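Local coordinates for sensor protein kinase WalK (Staphylococcus aureus, PDB 4YWZ), which probably senses an as yet unspecified extracellular signal through this receptor domain and, as an essential histidine kinase, relays it within the WalKR two-component system, at residues 28-33 and 122-127; 59-64 and 135-140. The protein carries 1 engineered substitution. One frame throughout, in Å; residues are numbered along the deposited sequence.

Both interactions involve one antiparallel sheet, in which strands 114-126 and 129-138 are neighbours. Interaction 2 lies near the centre of the chain and is mostly buried: it pairs two strands through backbone hydrogen bonds, with isoleucines on one face and a charged network on the other. Interaction 1, centred about 18 Å away, is peripheral and only partly buried. No direct hydrogen bond joins 28-33 to 122-127; helix and strand are bonded one turn earlier, through Glu27 and the N-H of Lys125. The contact rests on a small apolar touch and a water bridge, beside a carboxylate lying over a carbonyl oxygen without bonding to it. The two meet where Val124 CG2 packs on Phe64 CE1 at 3.9 Å.

Interaction 1: 28-33 and 122-127; sequences ISIEKV and IPVKVD
Glu31 reaches from the helix to the strand and lays its carboxylate flat over the carbonyl oxygen of Lys125. CG stands anti to the backbone N (chi1 168°) and the chain runs on extended, which carries the group to the strand. Lys125 O sits almost straight above CD, 3.1 Å from it, while Glu31 OE1 and OE2 are 3.4 and 3.3 Å from the same oxygen. All three oxygens are acceptors, so no hydrogen bond forms here. A water bridges the two segments beside this contact: it accepts from Asp127 N at 2.8 Å and lies 2.8 Å from Glu31 OE2, to which it can donate. Glu27 brings a second carboxylate close to Glu31 OE1 while taking the N-H of Lys125; this negative company may favour a raised pKa for Glu31. The lysine's own amine turns away to Gly99 O.

Deeper in, the contact is apolar. Ile30 CG2, anti to the backbone N, meets Val124 CG1 at 3.9 Å, the two side chains crossing at about a right angle. Val126 CG2 comes to 4.3 Å from Glu31 CA. Helix and strand axes approach to 7.9 Å and run at only 29° to each other. Leu49 of helix 46-54 also touches Ile30. The arrangement is a long helix packed nearly parallel to a strand of an antiparallel sheet, consistent with an extracellular sensor domain of the Cache clan.

Interaction 2: 59-64 and 135-140; sequences IGEIRF and YIESKI
Gly60 and Glu61 both face Glu137, forming a classic beta bulge in an otherwise regular antiparallel pair whose axes run 4.6 Å apart at 164°. Glu137 O accepts from Gly60 N at 2.7 Å and from Glu61 N at 3.3 Å, and the helix-like backbone angles of Gly60 shift the register by one. Beyond it the strands bond normally, through Glu137 N to Glu61 O and both ways between Arg63 and Tyr135.

One face is charged. Arg63 CG is anti to the carbonyl carbon (chi1 -54°) and the chain extends alongside Tyr135, with CD 3.8 Å from Tyr135 CD1. Its guanidinium, tilted 24° from the ring plane, has Tyr135 CE1 over one face. Side-on, Arg63 grips Glu61: NE gives a nearly straight 2.9 Å bond to OE2, reached from above the carboxylate plane, and NH2 holds OE1. Tyr135 OH donates to the anti lone pair of Glu137 OE2 at 2.6 Å. A water bridges Glu61 OE1 and Glu137 OE1, probably easing the repulsion of two acids 4.3 Å apart at those atoms. Lys108 and Tyr110 also hold Glu137, while Thr74 and Asn79 bind Glu61 OE2.

On the other face Ile62 and Ile136 lie side by side, CG1 to CG1 at 4.1 Å. There Ile59 and Ile136 pack under helix 7-37 and Ile62 against helix 46-54, while strands 71-74 and 114-126 flank the pair.

Interaction 1: 28-33 and 122-127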
ATOM      1  N   ILE A  28      19.797   4.832   3.888  1.00 19.17           N
ATOM      2  CA  ILE A  28      20.395   5.385   5.141  1.00 21.39           C
ATOM      3  C   ILE A  28      20.965   4.276   5.986  1.00 20.76           C
ATOM      4  O   ILE A  28      22.096   4.343   6.556  1.00 23.13           O
ATOM      5  CB  ILE A  28      19.351   6.216   5.944  1.00 24.40           C
ATOM      6  CG1 ILE A  28      19.005   7.511   5.223  1.00 26.34           C
ATOM      7  CG2 ILE A  28      19.865   6.412   7.396  1.00 29.90           C
ATOM      8  CD1 ILE A  28      17.777   8.212   5.786  1.00 35.06           C
ATOM      9  N   SER A  29      20.259   3.150   6.082  1.00 22.45           N
ATOM     10  CA  SER A  29      20.752   2.001   6.785  1.00 21.17           C
ATOM     11  C   SER A  29      22.064   1.425   6.266  1.00 21.99           C
ATOM     12  O   SER A  29      22.937   1.080   7.059  1.00 23.12           O
ATOM     13  CB  SER A  29      19.666   0.824   6.892  1.00 22.87           C
ATOM     14  OG  SER A  29      18.444   1.403   7.439  1.00 25.45           O
ATOM     15  N   ILE A  30      22.198   1.280   4.943  1.00 19.92           N
ATOM     16  CA  ILE A  30      23.341   0.788   4.328  1.00 20.25           C
ATOM     17  C   ILE A  30      24.507   1.794   4.556  1.00 18.69           C
ATOM     18  O   ILE A  30      25.636   1.368   4.907  1.00 20.88           O
ATOM     19  CB  ILE A  30      23.105   0.509   2.789  1.00 20.81           C
ATOM     20  CG1 ILE A  30      22.169  -0.690   2.635  1.00 20.47           C
ATOM     21  CG2 ILE A  30      24.436   0.227   2.116  1.00 19.84           C
ATOM     22  CD1 ILE A  30      21.789  -0.899   1.162  1.00 20.96           C
ATOM     23  N   GLU A  31      24.184   3.053   4.432  1.00 20.65           N
ATOM     24  CA  GLU A  31      25.228   4.088   4.605  1.00 21.36           C
ATOM     25  C   GLU A  31      25.807   3.980   6.021  1.00 22.25           C
ATOM     26  O   GLU A  31      27.039   3.995   6.219  1.00 21.42           O
ATOM     27  CB  GLU A  31      24.629   5.442   4.349  1.00 23.42           C
ATOM     28  CG  GLU A  31      25.488   6.632   4.764  1.00 27.38           C
ATOM     29  CD  GLU A  31      24.861   7.953   4.415  1.00 32.75           C
ATOM     30  OE1 GLU A  31      23.682   7.952   3.996  1.00 42.34           O
ATOM     31  OE2 GLU A  31      25.588   9.007   4.442  1.00 32.87           O
ATOM     32  N   LYS A  32      24.957   3.763   6.999  1.00 23.20           N
ATOM     33  CA  LYS A  32      25.386   3.715   8.430  1.00 27.30           C
ATOM     34  C   LYS A  32      26.285   2.535   8.660  1.00 27.83           C
ATOM     35  O   LYS A  32      27.262   2.657   9.406  1.00 28.63           O
ATOM     36  CB  LYS A  32      24.146   3.698   9.347  1.00 28.80           C
ATOM     37  CG  LYS A  32      23.492   5.050   9.286  1.00 38.23           C
ATOM     38  CD  LYS A  32      22.564   5.393  10.447  1.00 50.59           C
ATOM     39  CE  LYS A  32      22.107   6.847  10.300  1.00 50.99           C
ATOM     40  NZ  LYS A  32      20.851   7.108  11.052  1.00 61.45           N
ATOM     41  N   VAL A  33      26.007   1.394   8.028  1.00 24.30           N
ATOM     42  CA  VAL A  33      26.864   0.255   8.174  1.00 26.60           C
ATOM     43  C   VAL A  33      28.282   0.509   7.635  1.00 30.54           C
ATOM     44  O   VAL A  33      29.285   0.138   8.263  1.00 28.96           O
ATOM     45  CB  VAL A  33      26.296  -1.026   7.533  1.00 30.09           C
ATOM     46  CG1 VAL A  33      27.160  -2.176   7.924  1.00 35.45           C
ATOM     47  CG2 VAL A  33      24.948  -1.301   8.123  1.00 31.49           C
ATOM     48  N   ILE A 122      17.814   4.282  -6.315  1.00 14.26           N
ATOM     49  CA  ILE A 122      18.378   5.276  -5.367  1.00 16.44           C
ATOM     50  C   ILE A 122      19.830   4.963  -5.113  1.00 16.84           C
ATOM     51  O   ILE A 122      20.221   3.888  -4.700  1.00 17.87           O
ATOM     52  CB  ILE A 122      17.564   5.417  -4.056  1.00 20.91           C
ATOM     53  CG1 ILE A 122      18.239   6.498  -3.170  1.00 22.59           C
ATOM     54  CG2 ILE A 122      17.356   4.116  -3.350  1.00 18.78           C
ATOM     55  CD1 ILE A 122      17.437   6.885  -1.947  1.00 23.97           C
ATOM     56  N   PRO A 123      20.694   5.940  -5.454  1.00 16.74           N
ATOM     57  CA  PRO A 123      22.098   5.701  -5.181  1.00 18.87           C
ATOM     58  C   PRO A 123      22.392   5.765  -3.679  1.00 16.51           C
ATOM     59  O   PRO A 123      21.770   6.561  -2.991  1.00 18.45           O
ATOM     60  CB  PRO A 123      22.811   6.900  -5.897  1.00 19.70           C
ATOM     61  CG  PRO A 123      21.826   7.948  -6.124  1.00 23.07           C
ATOM     62  CD  PRO A 123      20.465   7.212  -6.144  1.00 16.88           C
ATOM     63  N   VAL A 124      23.345   4.960  -3.259  1.00 18.33           N
ATOM     64  CA  VAL A 124      23.837   4.874  -1.881  1.00 19.56           C
ATOM     65  C   VAL A 124      25.086   5.750  -1.798  1.00 19.41           C
ATOM     66  O   VAL A 124      25.980   5.563  -2.593  1.00 18.34           O
ATOM     67  CB  VAL A 124      24.099   3.472  -1.388  1.00 21.88           C
ATOM     68  CG1 VAL A 124      24.545   3.485   0.060  1.00 23.94           C
ATOM     69  CG2 VAL A 124      22.852   2.601  -1.598  1.00 27.06           C
ATOM     70  N   LYS A 125      25.034   6.758  -0.899  1.00 20.39           N
ATOM     71  CA  LYS A 125      26.211   7.697  -0.714  1.00 19.90           C
ATOM     72  C   LYS A 125      26.779   7.509   0.655  1.00 22.43           C
ATOM     73  O   LYS A 125      26.030   7.363   1.651  1.00 23.47           O
ATOM     74  CB  LYS A 125      25.820   9.130  -0.917  1.00 21.31           C
ATOM     75  CG  LYS A 125      25.349   9.437  -2.326  1.00 21.46           C
ATOM     76  CD  LYS A 125      24.999  10.854  -2.482  1.00 25.78           C
ATOM     77  CE  LYS A 125      24.641  11.146  -3.899  1.00 28.78           C
ATOM     78  NZ  LYS A 125      24.224  12.564  -4.027  1.00 31.34           N
ATOM     79  N   VAL A 126      28.120   7.464   0.747  1.00 19.23           N
ATOM     80  CA  VAL A 126      28.794   7.434   2.019  1.00 19.92           C
ATOM     81  C   VAL A 126      29.802   8.614   1.920  1.00 19.49           C
ATOM     82  O   VAL A 126      30.503   8.737   0.923  1.00 19.79           O
ATOM     83  CB  VAL A 126      29.572   6.185   2.187  1.00 22.38           C
ATOM     84  CG1 VAL A 126      30.402   6.216   3.487  1.00 23.12           C
ATOM     85  CG2 VAL A 126      28.608   4.995   2.120  1.00 23.15           C
ATOM     86  N   ASP A 127      29.748   9.487   2.918  1.00 22.24           N
ATOM     87  CA  ASP A 127      30.600  10.718   2.865  1.00 23.94           C
ATOM     88  C   ASP A 127      30.435  11.461   1.605  1.00 24.96           C
ATOM     89  O   ASP A 127      31.411  11.936   1.043  1.00 24.90           O
ATOM     90  CB  ASP A 127      32.043  10.311   3.143  1.00 26.57           C
ATOM     91  CG  ASP A 127      32.998  11.532   3.410  1.00 31.98           C
ATOM     92  OD1 ASP A 127      32.463  12.445   4.037  1.00 31.99           O
ATOM     93  OD2 ASP A 127      34.172  11.595   2.907  1.00 31.21           O
TER
HETATM   94  O   HOH W   1      28.250   9.060   5.257  1.00 26.41           O

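Interaction 2: 59-64 and 135-140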
ATOM      1  N   ILE A  59       6.995  -4.807  -2.929  1.00 18.27           N
ATOM      2  CA  ILE A  59       8.317  -4.928  -3.577  1.00 18.46           C
ATOM      3  C   ILE A  59       8.491  -6.314  -4.164  1.00 19.22           C
ATOM      4  O   ILE A  59       8.305  -7.371  -3.471  1.00 22.23           O
ATOM      5  CB  ILE A  59       9.400  -4.576  -2.578  1.00 20.52           C
ATOM      6  CG1 ILE A  59       9.337  -3.052  -2.370  1.00 24.50           C
ATOM      7  CG2 ILE A  59      10.786  -5.005  -3.158  1.00 23.38           C
ATOM      8  CD1 ILE A  59      10.391  -2.461  -1.513  1.00 27.13           C
ATOM      9  N   GLY A  60       8.825  -6.368  -5.459  1.00 18.41           N
ATOM     10  CA  GLY A  60       9.155  -7.590  -6.182  1.00 20.66           C
ATOM     11  C   GLY A  60      10.561  -8.100  -5.905  1.00 22.88           C
ATOM     12  O   GLY A  60      10.774  -9.223  -5.481  1.00 23.27           O
ATOM     13  N   GLU A  61      11.539  -7.227  -6.119  1.00 17.11           N
ATOM     14  CA  GLU A  61      12.955  -7.554  -5.943  1.00 17.15           C
ATOM     15  C   GLU A  61      13.743  -6.286  -5.640  1.00 17.09           C
ATOM     16  O   GLU A  61      13.349  -5.231  -6.088  1.00 17.17           O
ATOM     17  CB  GLU A  61      13.486  -8.074  -7.224  1.00 15.81           C
ATOM     18  CG  GLU A  61      14.912  -8.670  -7.126  1.00 18.79           C
ATOM     19  CD  GLU A  61      15.456  -9.225  -8.460  1.00 21.24           C
ATOM     20  OE1 GLU A  61      14.799  -9.167  -9.515  1.00 23.55           O
ATOM     21  OE2 GLU A  61      16.624  -9.634  -8.468  1.00 21.79           O
ATOM     22  N   ILE A  62      14.762  -6.414  -4.794  1.00 16.47           N
ATOM     23  CA  ILE A  62      15.719  -5.342  -4.581  1.00 15.32           C
ATOM     24  C   ILE A  62      17.054  -5.935  -4.984  1.00 16.90           C
ATOM     25  O   ILE A  62      17.414  -7.075  -4.582  1.00 18.60           O
ATOM     26  CB  ILE A  62      15.757  -4.836  -3.145  1.00 17.07           C
ATOM     27  CG1 ILE A  62      14.356  -4.468  -2.638  1.00 17.30           C
ATOM     28  CG2 ILE A  62      16.763  -3.676  -3.074  1.00 17.16           C
ATOM     29  CD1 ILE A  62      14.314  -4.006  -1.172  1.00 18.32           C
ATOM     30  N   ARG A  63      17.913  -5.139  -5.714  1.00 15.54           N
ATOM     31  CA  ARG A  63      19.312  -5.501  -5.968  1.00 18.28           C
ATOM     32  C   ARG A  63      20.186  -4.352  -5.432  1.00 17.68           C
ATOM     33  O   ARG A  63      19.794  -3.195  -5.443  1.00 17.19           O
ATOM     34  CB  ARG A  63      19.614  -5.669  -7.406  1.00 17.45           C
ATOM     35  CG  ARG A  63      18.674  -6.680  -8.123  1.00 16.65           C
ATOM     36  CD  ARG A  63      18.861  -6.797  -9.612  1.00 17.41           C
ATOM     37  NE  ARG A  63      17.856  -7.697 -10.177  1.00 19.12           N
ATOM     38  CZ  ARG A  63      17.478  -7.693 -11.453  1.00 19.69           C
ATOM     39  NH1 ARG A  63      18.129  -6.924 -12.371  1.00 22.59           N
ATOM     40  NH2 ARG A  63      16.479  -8.498 -11.829  1.00 22.26           N
ATOM     41  N   PHE A  64      21.362  -4.705  -4.961  1.00 17.95           N
ATOM     42  CA  PHE A  64      22.438  -3.758  -4.686  1.00 17.75           C
ATOM     43  C   PHE A  64      23.565  -3.986  -5.692  1.00 18.52           C
ATOM     44  O   PHE A  64      24.013  -5.079  -5.931  1.00 18.37           O
ATOM     45  CB  PHE A  64      22.952  -3.851  -3.243  1.00 19.86           C
ATOM     46  CG  PHE A  64      24.087  -2.875  -2.958  1.00 19.41           C
ATOM     47  CD1 PHE A  64      23.838  -1.563  -2.758  1.00 23.64           C
ATOM     48  CD2 PHE A  64      25.445  -3.324  -3.061  1.00 24.43           C
ATOM     49  CE1 PHE A  64      24.891  -0.622  -2.597  1.00 23.79           C
ATOM     50  CE2 PHE A  64      26.479  -2.368  -2.926  1.00 30.08           C
ATOM     51  CZ  PHE A  64      26.173  -1.060  -2.653  1.00 26.66           C
ATOM     52  N   TYR A 135      18.419  -0.854  -6.680  1.00 16.95           N
ATOM     53  CA  TYR A 135      17.478  -1.011  -7.758  1.00 15.45           C
ATOM     54  C   TYR A 135      16.271  -1.808  -7.215  1.00 15.20           C
ATOM     55  O   TYR A 135      16.464  -2.847  -6.617  1.00 16.15           O
ATOM     56  CB  TYR A 135      18.167  -1.863  -8.833  1.00 16.55           C
ATOM     57  CG  TYR A 135      17.282  -2.440  -9.934  1.00 16.02           C
ATOM     58  CD1 TYR A 135      16.758  -3.686  -9.782  1.00 17.21           C
ATOM     59  CD2 TYR A 135      17.069  -1.765 -11.126  1.00 18.02           C
ATOM     60  CE1 TYR A 135      15.988  -4.273 -10.795  1.00 18.03           C
ATOM     61  CE2 TYR A 135      16.363  -2.337 -12.152  1.00 20.32           C
ATOM     62  CZ  TYR A 135      15.773  -3.600 -11.940  1.00 17.52           C
ATOM     63  OH  TYR A 135      14.973  -4.208 -12.909  1.00 21.22           O
ATOM     64  N   ILE A 136      15.097  -1.284  -7.416  1.00 13.96           N
ATOM     65  CA  ILE A 136      13.863  -1.873  -6.894  1.00 15.21           C
ATOM     66  C   ILE A 136      12.894  -2.050  -8.046  1.00 15.89           C
ATOM     67  O   ILE A 136      12.629  -1.148  -8.814  1.00 16.23           O
ATOM     68  CB  ILE A 136      13.243  -1.016  -5.830  1.00 15.53           C
ATOM     69  CG1 ILE A 136      14.172  -0.871  -4.660  1.00 17.40           C
ATOM     70  CG2 ILE A 136      11.894  -1.589  -5.385  1.00 17.08           C
ATOM     71  CD1 ILE A 136      13.672   0.091  -3.624  1.00 20.32           C
ATOM     72  N   GLU A 137      12.353  -3.291  -8.158  1.00 14.75           N
ATOM     73  CA  GLU A 137      11.134  -3.594  -9.002  1.00 15.47           C
ATOM     74  C   GLU A 137       9.963  -3.694  -8.023  1.00 16.65           C
ATOM     75  O   GLU A 137      10.003  -4.481  -7.043  1.00 15.86           O
ATOM     76  CB  GLU A 137      11.253  -4.901  -9.790  1.00 16.03           C
ATOM     77  CG  GLU A 137      12.292  -4.838 -10.860  1.00 17.18           C
ATOM     78  CD  GLU A 137      12.432  -6.155 -11.703  1.00 18.88           C
ATOM     79  OE1 GLU A 137      11.618  -7.097 -11.463  1.00 21.77           O
ATOM     80  OE2 GLU A 137      13.447  -6.201 -12.437  1.00 21.52           O
ATOM     81  N   SER A 138       8.985  -2.815  -8.236  1.00 16.32           N
ATOM     82  CA  SER A 138       7.813  -2.725  -7.357  1.00 17.03           C
ATOM     83  C   SER A 138       6.570  -3.033  -8.141  1.00 17.74           C
ATOM     84  O   SER A 138       6.418  -2.724  -9.337  1.00 17.83           O
ATOM     85  CB  SER A 138       7.839  -1.387  -6.637  1.00 17.47           C
ATOM     86  OG  SER A 138       7.582  -0.352  -7.495  1.00 19.67           O
ATOM     87  N   LYS A 139       5.616  -3.629  -7.409  1.00 17.84           N
ATOM     88  CA  LYS A 139       4.400  -4.207  -8.022  1.00 18.21           C
ATOM     89  C   LYS A 139       3.300  -3.191  -8.215  1.00 19.71           C
ATOM     90  O   LYS A 139       2.132  -3.319  -7.728  1.00 20.19           O
ATOM     91  CB  LYS A 139       3.950  -5.350  -7.145  1.00 18.27           C
ATOM     92  CG  LYS A 139       4.904  -6.509  -6.995  1.00 18.54           C
ATOM     93  CD  LYS A 139       4.379  -7.552  -6.065  1.00 20.14           C
ATOM     94  CE  LYS A 139       5.405  -8.641  -5.918  1.00 23.92           C
ATOM     95  NZ  LYS A 139       5.010  -9.813  -5.061  1.00 26.26           N
ATOM     96  N   ILE A 140       3.565  -2.168  -9.006  1.00 15.99           N
ATOM     97  CA  ILE A 140       2.598  -1.117  -9.277  1.00 17.50           C
ATOM     98  C   ILE A 140       1.314  -1.636 -10.015  1.00 17.25           C
ATOM     99  O   ILE A 140       0.298  -0.926  -9.981  1.00 18.44           O
ATOM    100  CB  ILE A 140       3.224   0.065 -10.030  1.00 19.95           C
ATOM    101  CG1 ILE A 140       2.477   1.343  -9.785  1.00 21.26           C
ATOM    102  CG2 ILE A 140       3.430  -0.236 -11.503  1.00 21.79           C
ATOM    103  CD1 ILE A 140       3.272   2.565 -10.092  1.00 21.31           C
TER
HETATM  104  O   HOH W   2       5.860  -9.208  -2.540  1.00 36.97           O
HETATM  105  O   HOH W   3      12.319  -9.324 -10.271  1.00 25.98           O
HETATM  106  O   HOH W   4      16.494  -5.923 -14.705  1.00 35.99           O